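Local coordinates for flavin prenyltransferase PAD1, mitochondrial (Aspergillus niger, PDB 6QLG), which probably makes prenylated FMN, the cofactor of ferulic acid decarboxylase, by joining a dimethylallyl group to N5 and C6 of the flavin, at residues B[57-62]-B[119-124]; B[208-213]-B[217-222]; B[174-177]-B[182-185]; B[190-195]-B[201-206]. All coordinates share one frame; numbering follows the deposited sequence.

Interaction 1 (B[57-62]-B[119-124])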
loop_
_atom_site.group_PDB
_atom_site.type_symbol
_atom_site.label_atom_id
_atom_site.label_comp_id
_atom_site.label_asym_id
_atom_site.label_seq_id
_atom_site.Cartn_x
_atom_site.Cartn_y
_atom_site.Cartn_z
ATOM N N ILE B 57 -12.290 29.029 -24.080
ATOM C CA ILE B 57 -12.328 30.251 -24.881
ATOM C C ILE B 57 -12.056 31.468 -24.006
ATOM O O ILE B 57 -11.275 32.355 -24.375
ATOM C CB ILE B 57 -13.678 30.366 -25.615
ATOM C CG1 ILE B 57 -13.773 29.320 -26.728
ATOM C CG2 ILE B 57 -13.862 31.765 -26.186
ATOM C CD1 ILE B 57 -15.191 29.034 -27.179
ATOM N N LYS B 58 -12.676 31.522 -22.826
ATOM C CA LYS B 58 -12.483 32.675 -21.953
ATOM C C LYS B 58 -11.093 32.691 -21.332
ATOM O O LYS B 58 -10.585 33.765 -20.988
ATOM C CB LYS B 58 -13.560 32.698 -20.871
ATOM C CG LYS B 58 -14.949 32.984 -21.414
ATOM C CD LYS B 58 -15.807 33.703 -20.393
ATOM C CE LYS B 58 -16.735 34.702 -21.061
ATOM N NZ LYS B 58 -16.590 36.058 -20.464
ATOM N N VAL B 59 -10.459 31.525 -21.181
ATOM C CA VAL B 59 -9.076 31.504 -20.715
ATOM C C VAL B 59 -8.158 32.136 -21.755
ATOM O O VAL B 59 -7.269 32.929 -21.421
ATOM C CB VAL B 59 -8.645 30.067 -20.369
ATOM C CG1 VAL B 59 -7.129 29.958 -20.336
ATOM C CG2 VAL B 59 -9.236 29.640 -19.027
ATOM N N LEU B 60 -8.364 31.805 -23.034
ATOM C CA LEU B 60 -7.550 32.390 -24.094
ATOM C C LEU B 60 -7.718 33.905 -24.147
ATOM O O LEU B 60 -6.742 34.640 -24.335
ATOM C CB LEU B 60 -7.913 31.764 -25.441
ATOM C CG LEU B 60 -7.419 30.343 -25.714
ATOM C CD1 LEU B 60 -8.107 29.768 -26.943
ATOM C CD2 LEU B 60 -5.911 30.323 -25.884
ATOM N N ILE B 61 -8.950 34.388 -23.980
ATOM C CA ILE B 61 -9.200 35.826 -24.002
ATOM C C ILE B 61 -8.542 36.501 -22.806
ATOM O O ILE B 61 -7.932 37.570 -22.936
ATOM C CB ILE B 61 -10.716 36.098 -24.046
ATOM C CG1 ILE B 61 -11.308 35.610 -25.370
ATOM C CG2 ILE B 61 -11.009 37.579 -23.837
ATOM C CD1 ILE B 61 -12.821 35.548 -25.375
ATOM N N ALA B 62 -8.643 35.885 -21.624
ATOM C CA ALA B 62 -8.077 36.486 -20.421
ATOM C C ALA B 62 -6.554 36.522 -20.478
ATOM O O ALA B 62 -5.935 37.495 -20.031
ATOM C CB ALA B 62 -8.551 35.726 -19.182
ATOM N N GLY B 119 3.912 27.005 -18.063
ATOM C CA GLY B 119 2.881 26.111 -17.585
ATOM C C GLY B 119 1.897 25.753 -18.677
ATOM O O GLY B 119 2.009 26.186 -19.825
ATOM N N MET B 120 0.916 24.952 -18.277
ATOM C CA MET B 120 -0.074 24.409 -19.189
ATOM C C MET B 120 -1.383 24.250 -18.436
ATOM O O MET B 120 -1.387 23.846 -17.270
ATOM C CB MET B 120 0.389 23.063 -19.758
ATOM C CG MET B 120 -0.659 22.305 -20.558
ATOM S SD MET B 120 0.039 20.803 -21.273
ATOM C CE MET B 120 -1.230 20.365 -22.461
ATOM N N ILE B 121 -2.488 24.581 -19.098
ATOM C CA ILE B 121 -3.817 24.366 -18.541
ATOM C C ILE B 121 -4.654 23.619 -19.568
ATOM O O ILE B 121 -4.727 24.021 -20.735
ATOM C CB ILE B 121 -4.494 25.689 -18.120
ATOM C CG1 ILE B 121 -5.903 25.419 -17.588
ATOM C CG2 ILE B 121 -4.504 26.699 -19.268
ATOM C CD1 ILE B 121 -6.522 26.592 -16.848
ATOM N N VAL B 122 -5.257 22.513 -19.141
ATOM C CA VAL B 122 -6.183 21.743 -19.961
ATOM C C VAL B 122 -7.589 22.134 -19.524
ATOM O O VAL B 122 -8.021 21.796 -18.417
ATOM C CB VAL B 122 -5.947 20.233 -19.825
ATOM C CG1 VAL B 122 -6.816 19.468 -20.812
ATOM C CG2 VAL B 122 -4.473 19.903 -20.044
ATOM N N VAL B 123 -8.300 22.858 -20.382
ATOM C CA VAL B 123 -9.573 23.463 -19.997
ATOM C C VAL B 123 -10.529 23.480 -21.186
ATOM O O VAL B 123 -10.248 24.136 -22.200
ATOM C CB VAL B 123 -9.357 24.875 -19.427
ATOM C CG1 VAL B 123 -8.419 25.693 -20.322
ATOM C CG2 VAL B 123 -10.689 25.588 -19.246
ATOM N N PRO B 124 -11.650 22.749 -21.129
ATOM C CA PRO B 124 -11.939 21.798 -20.051
ATOM C C PRO B 124 -11.174 20.497 -20.269
ATOM O O PRO B 124 -10.702 20.259 -21.384
ATOM C CB PRO B 124 -13.446 21.587 -20.169
ATOM C CG PRO B 124 -13.716 21.767 -21.630
ATOM C CD PRO B 124 -12.743 22.813 -22.116
#
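Val59 meets Ile121 and Val123 through methyl groups alone: no aromatic, amide or charged plane takes part across this contact, so there are no ring faces or edges to cover. The setting is the Rossmann-like alpha/beta fold of the UbiX/PAD1 family, in which helix 53-65 lies against the parallel sheet and strand 119-125 sits beside strand 42-47 within it. The helix sets one side chain against two residues of the strand. The two methyls of Val59 divide the work, CG1 resting 4.3 Å from CG2 of Ile121 and CG2 resting 4.2 Å from CG1 of Val123. Val59 turns CG1 away from its own backbone N (chi1 161°), which spreads the two methyls over successive inward-facing positions of the strand. Its CA stands 8.1 Å from the CA of Val123, and the segments together bury 109 Å², a modest area carried by three residues, all buried. The intervening residue, Val122, contributes its side chain to the other face of the sheet, where it touches Ala46 and Thr48. Val205 of helix 197-210 also packs on Val59, so helix 197-210 also packs at this side of the sheet, while Ile121 and Val123 both touch Val159 on the neighbouring strand. Just past the contact the chain bends toward the flavin pocket: the side chain of Val123 is about 12 Å from the bound FMN, the peptide between Val123 and Pro124 is cis, and Pro124 O is hydrogen-bonded to Thr48 OG1.

Interaction 2 (B[208-213]-B[217-222]). With DMA (dimethylallyl diphosphate), chain N.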
loop_
_atom_site.group_PDB
_atom_site.type_symbol
_atom_site.label_atom_id
_atom_site.label_comp_id
_atom_site.label_asym_id
_atom_site.label_seq_id
_atom_site.Cartn_x
_atom_site.Cartn_y
_atom_site.Cartn_z
ATOM N N MET B 208 -8.676 29.964 -11.902
ATOM C CA MET B 208 -7.731 29.112 -12.619
ATOM C C MET B 208 -6.391 29.810 -12.792
ATOM O O MET B 208 -5.334 29.241 -12.500
ATOM C CB MET B 208 -8.289 28.734 -13.992
ATOM C CG MET B 208 -9.474 27.800 -13.990
ATOM S SD MET B 208 -10.156 27.689 -15.658
ATOM C CE MET B 208 -11.836 27.190 -15.285
ATOM N N LEU B 209 -6.420 31.053 -13.280
ATOM C CA LEU B 209 -5.187 31.758 -13.602
ATOM C C LEU B 209 -4.443 32.225 -12.359
ATOM O O LEU B 209 -3.260 32.570 -12.458
ATOM C CB LEU B 209 -5.492 32.939 -14.524
ATOM C CG LEU B 209 -6.170 32.551 -15.843
ATOM C CD1 LEU B 209 -6.298 33.750 -16.771
ATOM C CD2 LEU B 209 -5.421 31.416 -16.533
ATOM N N ASP B 210 -5.105 32.243 -11.196
ATOM C CA ASP B 210 -4.392 32.465 -9.941
ATOM C C ASP B 210 -3.292 31.432 -9.739
ATOM O O ASP B 210 -2.248 31.741 -9.156
ATOM C CB ASP B 210 -5.363 32.418 -8.759
ATOM C CG ASP B 210 -6.162 33.696 -8.603
ATOM O OD1 ASP B 210 -5.747 34.734 -9.158
ATOM O OD2 ASP B 210 -7.204 33.661 -7.915
ATOM N N LEU B 211 -3.510 30.202 -10.209
ATOM C CA LEU B 211 -2.523 29.142 -10.051
ATOM C C LEU B 211 -1.271 29.373 -10.886
ATOM O O LEU B 211 -0.256 28.712 -10.645
ATOM C CB LEU B 211 -3.155 27.796 -10.401
ATOM C CG LEU B 211 -4.262 27.382 -9.428
ATOM C CD1 LEU B 211 -5.176 26.334 -10.041
ATOM C CD2 LEU B 211 -3.658 26.883 -8.123
ATOM N N PHE B 212 -1.318 30.286 -11.857
ATOM C CA PHE B 212 -0.135 30.726 -12.584
ATOM C C PHE B 212 0.346 32.091 -12.111
ATOM O O PHE B 212 1.123 32.745 -12.818
ATOM C CB PHE B 212 -0.416 30.759 -14.087
ATOM C CG PHE B 212 -0.832 29.434 -14.658
ATOM C CD1 PHE B 212 0.117 28.509 -15.063
ATOM C CD2 PHE B 212 -2.174 29.111 -14.788
ATOM C CE1 PHE B 212 -0.264 27.288 -15.589
ATOM C CE2 PHE B 212 -2.562 27.891 -15.311
ATOM C CZ PHE B 212 -1.605 26.978 -15.712
ATOM N N ASP B 213 -0.112 32.529 -10.937
ATOM C CA ASP B 213 0.210 33.844 -10.383
ATOM C C ASP B 213 -0.159 34.954 -11.364
ATOM O O ASP B 213 0.640 35.837 -11.683
ATOM C CB ASP B 213 1.682 33.919 -9.975
ATOM C CG ASP B 213 2.066 32.829 -8.993
ATOM O OD1 ASP B 213 1.341 32.647 -7.991
ATOM O OD2 ASP B 213 3.090 32.152 -9.222
ATOM N N GLY B 217 -8.117 40.558 -12.540
ATOM C CA GLY B 217 -8.810 41.734 -12.049
ATOM C C GLY B 217 -10.226 41.872 -12.553
ATOM O O GLY B 217 -10.777 42.975 -12.537
ATOM N N ASP B 218 -10.840 40.778 -13.003
ATOM C CA ASP B 218 -12.165 40.824 -13.607
ATOM C C ASP B 218 -13.172 39.992 -12.822
ATOM O O ASP B 218 -14.161 39.512 -13.378
ATOM C CB ASP B 218 -12.105 40.371 -15.066
ATOM C CG ASP B 218 -11.542 41.442 -15.984
ATOM O OD1 ASP B 218 -11.612 42.635 -15.620
ATOM O OD2 ASP B 218 -11.028 41.095 -17.069
ATOM N N PHE B 219 -12.932 39.815 -11.524
ATOM C CA PHE B 219 -13.881 39.138 -10.654
ATOM C C PHE B 219 -13.630 39.593 -9.224
ATOM O O PHE B 219 -12.528 40.021 -8.873
ATOM C CB PHE B 219 -13.779 37.609 -10.771
ATOM C CG PHE B 219 -12.575 37.024 -10.089
ATOM C CD1 PHE B 219 -11.334 37.054 -10.700
ATOM C CD2 PHE B 219 -12.687 36.441 -8.837
ATOM C CE1 PHE B 219 -10.224 36.515 -10.075
ATOM C CE2 PHE B 219 -11.581 35.902 -8.207
ATOM C CZ PHE B 219 -10.348 35.938 -8.828
ATOM N N GLU B 220 -14.671 39.496 -8.399
ATOM C CA GLU B 220 -14.621 39.975 -7.022
ATOM C C GLU B 220 -14.016 38.892 -6.137
ATOM O O GLU B 220 -14.623 37.838 -5.929
ATOM C CB GLU B 220 -16.017 40.361 -6.537
ATOM N N ARG B 221 -12.819 39.152 -5.617
ATOM C CA ARG B 221 -12.211 38.246 -4.656
ATOM C C ARG B 221 -12.934 38.344 -3.317
ATOM O O ARG B 221 -13.479 39.390 -2.955
ATOM C CB ARG B 221 -10.727 38.571 -4.481
ATOM C CG ARG B 221 -9.954 38.585 -5.785
ATOM C CD ARG B 221 -8.455 38.695 -5.562
ATOM N NE ARG B 221 -7.734 38.523 -6.820
ATOM C CZ ARG B 221 -7.460 37.344 -7.370
ATOM N NH1 ARG B 221 -7.834 36.222 -6.764
ATOM N NH2 ARG B 221 -6.807 37.285 -8.524
ATOM N N TRP B 222 -12.946 37.234 -2.583
ATOM C CA TRP B 222 -13.623 37.210 -1.294
ATOM C C TRP B 222 -12.909 38.109 -0.292
ATOM O O TRP B 222 -11.682 38.085 -0.169
ATOM C CB TRP B 222 -13.700 35.784 -0.753
ATOM C CG TRP B 222 -14.339 35.698 0.602
ATOM C CD1 TRP B 222 -13.713 35.473 1.794
ATOM C CD2 TRP B 222 -15.734 35.840 0.904
ATOM N NE1 TRP B 222 -14.629 35.463 2.818
ATOM C CE2 TRP B 222 -15.877 35.687 2.298
ATOM C CE3 TRP B 222 -16.874 36.080 0.130
ATOM C CZ2 TRP B 222 -17.116 35.765 2.934
ATOM C CZ3 TRP B 222 -18.103 36.158 0.764
ATOM C CH2 TRP B 222 -18.214 36.002 2.152
HETATM C C1 DMA N . -14.629 30.358 -0.940
HETATM O O1 DMA N . -13.346 30.473 -1.491
HETATM C C2 DMA N . -14.564 30.589 0.569
HETATM C C3 DMA N . -15.270 31.552 1.124
HETATM C C4 DMA N . -15.192 31.774 2.631
HETATM C C5 DMA N . -16.163 32.449 0.269
HETATM P PA DMA N . -12.549 29.091 -1.914
HETATM O O1A DMA N . -13.339 27.892 -1.437
HETATM O O2A DMA N . -11.177 29.081 -1.287
HETATM O O3A DMA N . -12.383 29.021 -3.551
HETATM P PB DMA N . -13.444 29.718 -4.598
HETATM O O1B DMA N . -14.832 29.664 -4.012
HETATM O O2B DMA N . -13.439 28.959 -5.905
HETATM O O3B DMA N . -13.037 31.153 -4.830
#
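Arg221 and Asp210 approach from opposite directions and meet through a two-pronged salt bridge. The guanidinium presents its NH1 and NH2 end to the carboxylate, one nitrogen to each oxygen. NH2 of Arg221 lies 2.8 Å from OD1 of Asp210, using the syn lone pair of that oxygen. NH1 of Arg221 reaches OD2 of Asp210 at 2.9 Å with a nearly straight N-H angle of 178°. The two planes are twisted by 31°, and the twist is seen at OD2, which is met on the syn side but 24° out of the carboxylate plane. The extended chain of Arg221 from CG to NE spans the distance back to helix 197-210. Phe219, two residues earlier, places CZ over one face of the guanidinium, 3.2 Å above the plane and off-centre, while OD2 of Asp210 lies at the ring edge, 4.0 Å from that same CZ. At the end of the segment, the indole of Trp222 lays a face on the ligand, with CD2 3.5 Å from C5 of dimethylallyl diphosphate. Asp215 shares NH2 of Arg221, and Ser114 O of the second subunit accepts from NH1. Two carboxylates and a carbonyl thus surround one guanidinium, so its positive charge is probably well compensated, Asp210 having Arg207 as a long, weak second partner, and the ion pair ties the tail bearing Trp222 back to the helix beside the dimethylallyl diphosphate pocket.

Interaction 3 (B[174-177]-B[182-185])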
loop_
_atom_site.group_PDB
_atom_site.type_symbol
_atom_site.label_atom_id
_atom_site.label_comp_id
_atom_site.label_asym_id
_atom_site.label_seq_id
_atom_site.Cartn_x
_atom_site.Cartn_y
_atom_site.Cartn_z
ATOM N N LEU B 174 -6.236 11.761 -7.833
ATOM C CA LEU B 174 -5.342 11.746 -6.679
ATOM C C LEU B 174 -3.904 11.480 -7.105
ATOM O O LEU B 174 -2.979 12.184 -6.682
ATOM C CB LEU B 174 -5.802 10.694 -5.666
ATOM C CG LEU B 174 -4.856 10.465 -4.481
ATOM C CD1 LEU B 174 -4.751 11.719 -3.617
ATOM C CD2 LEU B 174 -5.298 9.270 -3.645
ATOM N N GLU B 175 -3.699 10.476 -7.959
ATOM C CA GLU B 175 -2.344 10.060 -8.297
ATOM C C GLU B 175 -1.664 11.024 -9.263
ATOM O O GLU B 175 -0.444 11.207 -9.184
ATOM C CB GLU B 175 -2.363 8.633 -8.856
ATOM C CG GLU B 175 -2.667 7.591 -7.772
ATOM C CD GLU B 175 -2.679 6.157 -8.279
ATOM O OE1 GLU B 175 -2.442 5.933 -9.485
ATOM O OE2 GLU B 175 -2.936 5.248 -7.461
ATOM N N VAL B 176 -2.416 11.661 -10.165
ATOM C CA VAL B 176 -1.789 12.679 -11.002
ATOM C C VAL B 176 -1.502 13.934 -10.183
ATOM O O VAL B 176 -0.546 14.665 -10.472
ATOM C CB VAL B 176 -2.649 12.983 -12.246
ATOM C CG1 VAL B 176 -3.744 13.998 -11.934
ATOM C CG2 VAL B 176 -1.769 13.476 -13.392
ATOM N N THR B 177 -2.306 14.199 -9.148
ATOM C CA THR B 177 -1.998 15.291 -8.229
ATOM C C THR B 177 -0.659 15.054 -7.542
ATOM O O THR B 177 0.184 15.956 -7.458
ATOM C CB THR B 177 -3.117 15.440 -7.194
ATOM O OG1 THR B 177 -4.272 16.026 -7.808
ATOM C CG2 THR B 177 -2.671 16.311 -6.025
ATOM N N VAL B 182 -2.507 19.843 -10.894
ATOM C CA VAL B 182 -3.529 20.480 -10.071
ATOM C C VAL B 182 -4.886 20.187 -10.693
ATOM O O VAL B 182 -5.133 20.535 -11.854
ATOM C CB VAL B 182 -3.299 21.994 -9.946
ATOM C CG1 VAL B 182 -4.424 22.635 -9.141
ATOM C CG2 VAL B 182 -1.942 22.278 -9.313
ATOM N N ILE B 183 -5.766 19.553 -9.923
ATOM C CA ILE B 183 -7.125 19.260 -10.365
ATOM C C ILE B 183 -8.012 20.448 -10.008
ATOM O O ILE B 183 -8.124 20.819 -8.835
ATOM C CB ILE B 183 -7.653 17.965 -9.727
ATOM C CG1 ILE B 183 -6.725 16.789 -10.047
ATOM C CG2 ILE B 183 -9.076 17.676 -10.195
ATOM C CD1 ILE B 183 -6.591 16.499 -11.531
ATOM N N PHE B 184 -8.649 21.044 -11.020
ATOM C CA PHE B 184 -9.516 22.210 -10.849
ATOM C C PHE B 184 -10.890 21.883 -11.419
ATOM O O PHE B 184 -11.181 22.204 -12.582
ATOM C CB PHE B 184 -8.918 23.445 -11.530
ATOM C CG PHE B 184 -9.591 24.751 -11.153
ATOM C CD1 PHE B 184 -10.865 25.060 -11.614
ATOM C CD2 PHE B 184 -8.940 25.673 -10.350
ATOM C CE1 PHE B 184 -11.479 26.255 -11.269
ATOM C CE2 PHE B 184 -9.548 26.872 -10.003
ATOM C CZ PHE B 184 -10.819 27.161 -10.464
ATOM N N PRO B 185 -11.767 21.252 -10.646
ATOM C CA PRO B 185 -13.145 21.059 -11.106
ATOM C C PRO B 185 -13.851 22.396 -11.230
ATOM O O PRO B 185 -13.804 23.220 -10.305
ATOM C CB PRO B 185 -13.776 20.187 -10.009
ATOM C CG PRO B 185 -12.902 20.358 -8.817
ATOM C CD PRO B 185 -11.526 20.675 -9.312
HETATM O O HOH W 1 -5.014 18.666 -7.409
#
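Val176 and Thr177 of helix 167-178 face Ile183 of the short strand 182-183, the closing elements of a beta-alpha-beta unit that begins at strand 155-160 in the parallel sheet of this Rossmann-like fold. The apolar part is a methyl-to-methyl contact, CG1 of Val176 standing 3.8 Å from CD1 of Ile183, with the two side chains crossing at about a right angle. Ile183 folds its chain at both torsions (chi1 -57°, chi2 -61°), which brings CD1 round to the valine. Leu130 and Ile133 of helix 127-135 pack on Val176 as well, so the valine fills the angle between helix 127-135 and strand 182-183.

The second kind of contact is polar against apolar: OG1 of Thr177 lies 3.4 Å from CG1 of Ile183. That hydroxyl is also hydrogen-bonded to the carbonyl of Met173 one turn back on the helix, which accounts for its proton and leaves a lone pair of OG1 to accept from the bridging water.

The third kind is a water bridge. One water donates to Thr177 OG1 and accepts from the backbone N of Ile183, so it links the helix to the strand's main chain where the side chains touch. The third subunit borders the same place, with Leu170 of that chain packing on Thr177. Both legs of the bridge, from the water to Thr177 OG1 and to Ile183 N, measure 2.8 Å.

Interaction 4 (B[190-195]-B[201-206]). With DMA (dimethylallyl diphosphate), chain N.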
loop_
_atom_site.group_PDB
_atom_site.type_symbol
_atom_site.label_atom_id
_atom_site.label_comp_id
_atom_site.label_asym_id
_atom_site.label_seq_id
_atom_site.Cartn_x
_atom_site.Cartn_y
_atom_site.Cartn_z
ATOM N N PHE B 190 -21.070 30.361 -6.149
ATOM C CA PHE B 190 -22.346 31.066 -6.078
ATOM C C PHE B 190 -22.323 32.244 -5.111
ATOM O O PHE B 190 -23.203 33.107 -5.193
ATOM C CB PHE B 190 -23.461 30.098 -5.683
ATOM C CG PHE B 190 -23.752 29.049 -6.722
ATOM C CD1 PHE B 190 -24.535 29.344 -7.824
ATOM C CD2 PHE B 190 -23.240 27.769 -6.595
ATOM C CE1 PHE B 190 -24.805 28.379 -8.779
ATOM C CE2 PHE B 190 -23.507 26.799 -7.544
ATOM C CZ PHE B 190 -24.290 27.107 -8.638
ATOM N N TYR B 191 -21.341 32.311 -4.207
ATOM C CA TYR B 191 -21.320 33.390 -3.225
ATOM C C TYR B 191 -21.053 34.756 -3.844
ATOM O O TYR B 191 -21.258 35.769 -3.168
ATOM C CB TYR B 191 -20.281 33.105 -2.133
ATOM C CG TYR B 191 -18.852 33.019 -2.620
ATOM C CD1 TYR B 191 -18.092 34.165 -2.824
ATOM C CD2 TYR B 191 -18.254 31.788 -2.857
ATOM C CE1 TYR B 191 -16.784 34.088 -3.264
ATOM C CE2 TYR B 191 -16.950 31.702 -3.294
ATOM C CZ TYR B 191 -16.218 32.855 -3.499
ATOM O OH TYR B 191 -14.918 32.774 -3.936
ATOM N N ILE B 192 -20.598 34.817 -5.099
ATOM C CA ILE B 192 -20.407 36.108 -5.754
ATOM C C ILE B 192 -21.722 36.752 -6.163
ATOM O O ILE B 192 -21.719 37.904 -6.612
ATOM C CB ILE B 192 -19.497 35.978 -6.993
ATOM C CG1 ILE B 192 -20.255 35.321 -8.152
ATOM C CG2 ILE B 192 -18.237 35.195 -6.654
ATOM C CD1 ILE B 192 -19.501 35.354 -9.468
ATOM N N LYS B 193 -22.839 36.040 -6.015
ATOM C CA LYS B 193 -24.168 36.533 -6.372
ATOM C C LYS B 193 -24.193 37.012 -7.826
ATOM O O LYS B 193 -24.343 38.194 -8.133
ATOM C CB LYS B 193 -24.613 37.637 -5.406
ATOM C CG LYS B 193 -24.746 37.166 -3.962
ATOM C CD LYS B 193 -25.323 38.253 -3.072
ATOM C CE LYS B 193 -24.244 38.886 -2.209
ATOM N NZ LYS B 193 -24.816 39.833 -1.214
ATOM N N ALA B 194 -24.035 36.038 -8.716
ATOM C CA ALA B 194 -23.921 36.317 -10.138
ATOM C C ALA B 194 -25.283 36.607 -10.754
ATOM O O ALA B 194 -26.305 36.039 -10.358
ATOM C CB ALA B 194 -23.271 35.138 -10.861
ATOM N N GLY B 195 -25.285 37.501 -11.738
ATOM C CA GLY B 195 -26.462 37.800 -12.520
ATOM C C GLY B 195 -26.528 37.096 -13.856
ATOM O O GLY B 195 -27.489 37.303 -14.603
ATOM N N ILE B 201 -18.598 32.022 -14.871
ATOM C CA ILE B 201 -17.468 31.574 -15.680
ATOM C C ILE B 201 -16.268 32.491 -15.476
ATOM O O ILE B 201 -15.128 32.025 -15.344
ATOM C CB ILE B 201 -17.866 31.495 -17.166
ATOM C CG1 ILE B 201 -18.946 30.434 -17.382
ATOM C CG2 ILE B 201 -16.652 31.177 -18.025
ATOM C CD1 ILE B 201 -19.326 30.246 -18.837
ATOM N N ASP B 202 -16.504 33.806 -15.443
ATOM C CA ASP B 202 -15.410 34.759 -15.273
ATOM C C ASP B 202 -14.681 34.539 -13.954
ATOM O O ASP B 202 -13.451 34.653 -13.888
ATOM C CB ASP B 202 -15.941 36.192 -15.352
ATOM C CG ASP B 202 -16.349 36.592 -16.759
ATOM O OD1 ASP B 202 -15.855 35.978 -17.728
ATOM O OD2 ASP B 202 -17.170 37.525 -16.894
ATOM N N GLN B 203 -15.422 34.230 -12.890
ATOM C CA GLN B 203 -14.787 33.958 -11.605
ATOM C C GLN B 203 -13.960 32.677 -11.660
ATOM O O GLN B 203 -12.832 32.641 -11.155
ATOM C CB GLN B 203 -15.845 33.877 -10.503
ATOM C CG GLN B 203 -15.282 33.901 -9.090
ATOM C CD GLN B 203 -15.018 32.509 -8.539
ATOM O OE1 GLN B 203 -15.312 31.506 -9.187
ATOM N NE2 GLN B 203 -14.469 32.446 -7.330
ATOM N N SER B 204 -14.499 31.621 -12.276
ATOM C CA SER B 204 -13.749 30.374 -12.402
ATOM C C SER B 204 -12.468 30.580 -13.198
ATOM O O SER B 204 -11.404 30.075 -12.819
ATOM C CB SER B 204 -14.615 29.299 -13.062
ATOM O OG SER B 204 -15.739 28.980 -12.263
ATOM N N VAL B 205 -12.550 31.322 -14.306
ATOM C CA VAL B 205 -11.366 31.578 -15.122
ATOM C C VAL B 205 -10.332 32.365 -14.328
ATOM O O VAL B 205 -9.125 32.098 -14.412
ATOM C CB VAL B 205 -11.765 32.305 -16.422
ATOM C CG1 VAL B 205 -10.536 32.861 -17.126
ATOM C CG2 VAL B 205 -12.533 31.362 -17.339
ATOM N N GLY B 206 -10.785 33.339 -13.535
ATOM C CA GLY B 206 -9.856 34.098 -12.715
ATOM C C GLY B 206 -9.190 33.248 -11.649
ATOM O O GLY B 206 -8.011 33.437 -11.340
HETATM C C1 DMA N . -14.629 30.358 -0.940
HETATM O O1 DMA N . -13.346 30.473 -1.491
HETATM C C2 DMA N . -14.564 30.589 0.569
HETATM C C3 DMA N . -15.270 31.552 1.124
HETATM C C4 DMA N . -15.192 31.774 2.631
HETATM C C5 DMA N . -16.163 32.449 0.269
HETATM P PA DMA N . -12.549 29.091 -1.914
HETATM O O1A DMA N . -13.339 27.892 -1.437
HETATM O O2A DMA N . -11.177 29.081 -1.287
HETATM O O3A DMA N . -12.383 29.021 -3.551
HETATM P PB DMA N . -13.444 29.718 -4.598
HETATM O O1B DMA N . -14.832 29.664 -4.012
HETATM O O2B DMA N . -13.439 28.959 -5.905
HETATM O O3B DMA N . -13.037 31.153 -4.830
HETATM O O HOH W 2 -13.818 35.125 -5.892
#
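Tyr191 and Gln203 converge on one phosphate oxygen of dimethylallyl diphosphate, while Ile192 crosses the glutamine at a slant. The polar bonds are unequal. Tyr191 OH donates to O3B of the ligand at 2.6 Å, a short bond, whereas NE2 of Gln203 reaches the same oxygen at 3.2 Å with an N-H angle of 126°, which marks it as weak. A water adds a second link between the two residues, accepting from Gln203 NE2 at 3.1 Å and donating to Tyr191 OH at 3.3 Å. Ligand and water thus both bridge the phenol and the amide.

The ring contact is of another kind. Methyl C5 of the ligand stands 3.6 Å above the centre of the Tyr191 ring, the geometry of a CH-pi contact, while the phosphate oxygen O1B lies in the ring plane at its edge. One aromatic group therefore serves the prenyl chain with its face and the diphosphate with its rim and hydroxyl. Trp222 meets Tyr191 with the ring planes at about 85°.

The apolar contact is lighter: CG2 of Ile192 rests 4.0 Å from CG of Gln203. Gln203 leaves the helix with CG anti to the backbone N, then bends at chi2 (-92°), and this bend carries the amide past Ile192 to the ligand. Arg207 of the same helix, with Lys151, Ser112 and Gly113 of the second subunit, also hydrogen-bonds to the ligand. The result is a dimethylallyl diphosphate pocket built between subunits, consistent with the prenyl-donor site of a UbiX-type prenyltransferase.

In the fold
Interactions 1 and 3 are buried and touch the same parallel sheet from its helices: interaction 1 is purely methyl packing about 4 Å from the chain's centre, while interaction 3, at the outermost strand of the sheet within this chain, adds a bridging water and, unlike interaction 1, touches other subunits, as interactions 2 and 4 also do. Interactions 2 and 4 lie farther out, share helix 197-210 and both reach the diphosphate ligand. Interaction 4, largely buried, works through hydrogen bonds to the ligand and a water, and a ring face on the prenyl methyl; interaction 2 is a surface ion pair. The helix joins them to the core: Val205 packs on Val59, and Lys58 is salt-bridged to Asp202.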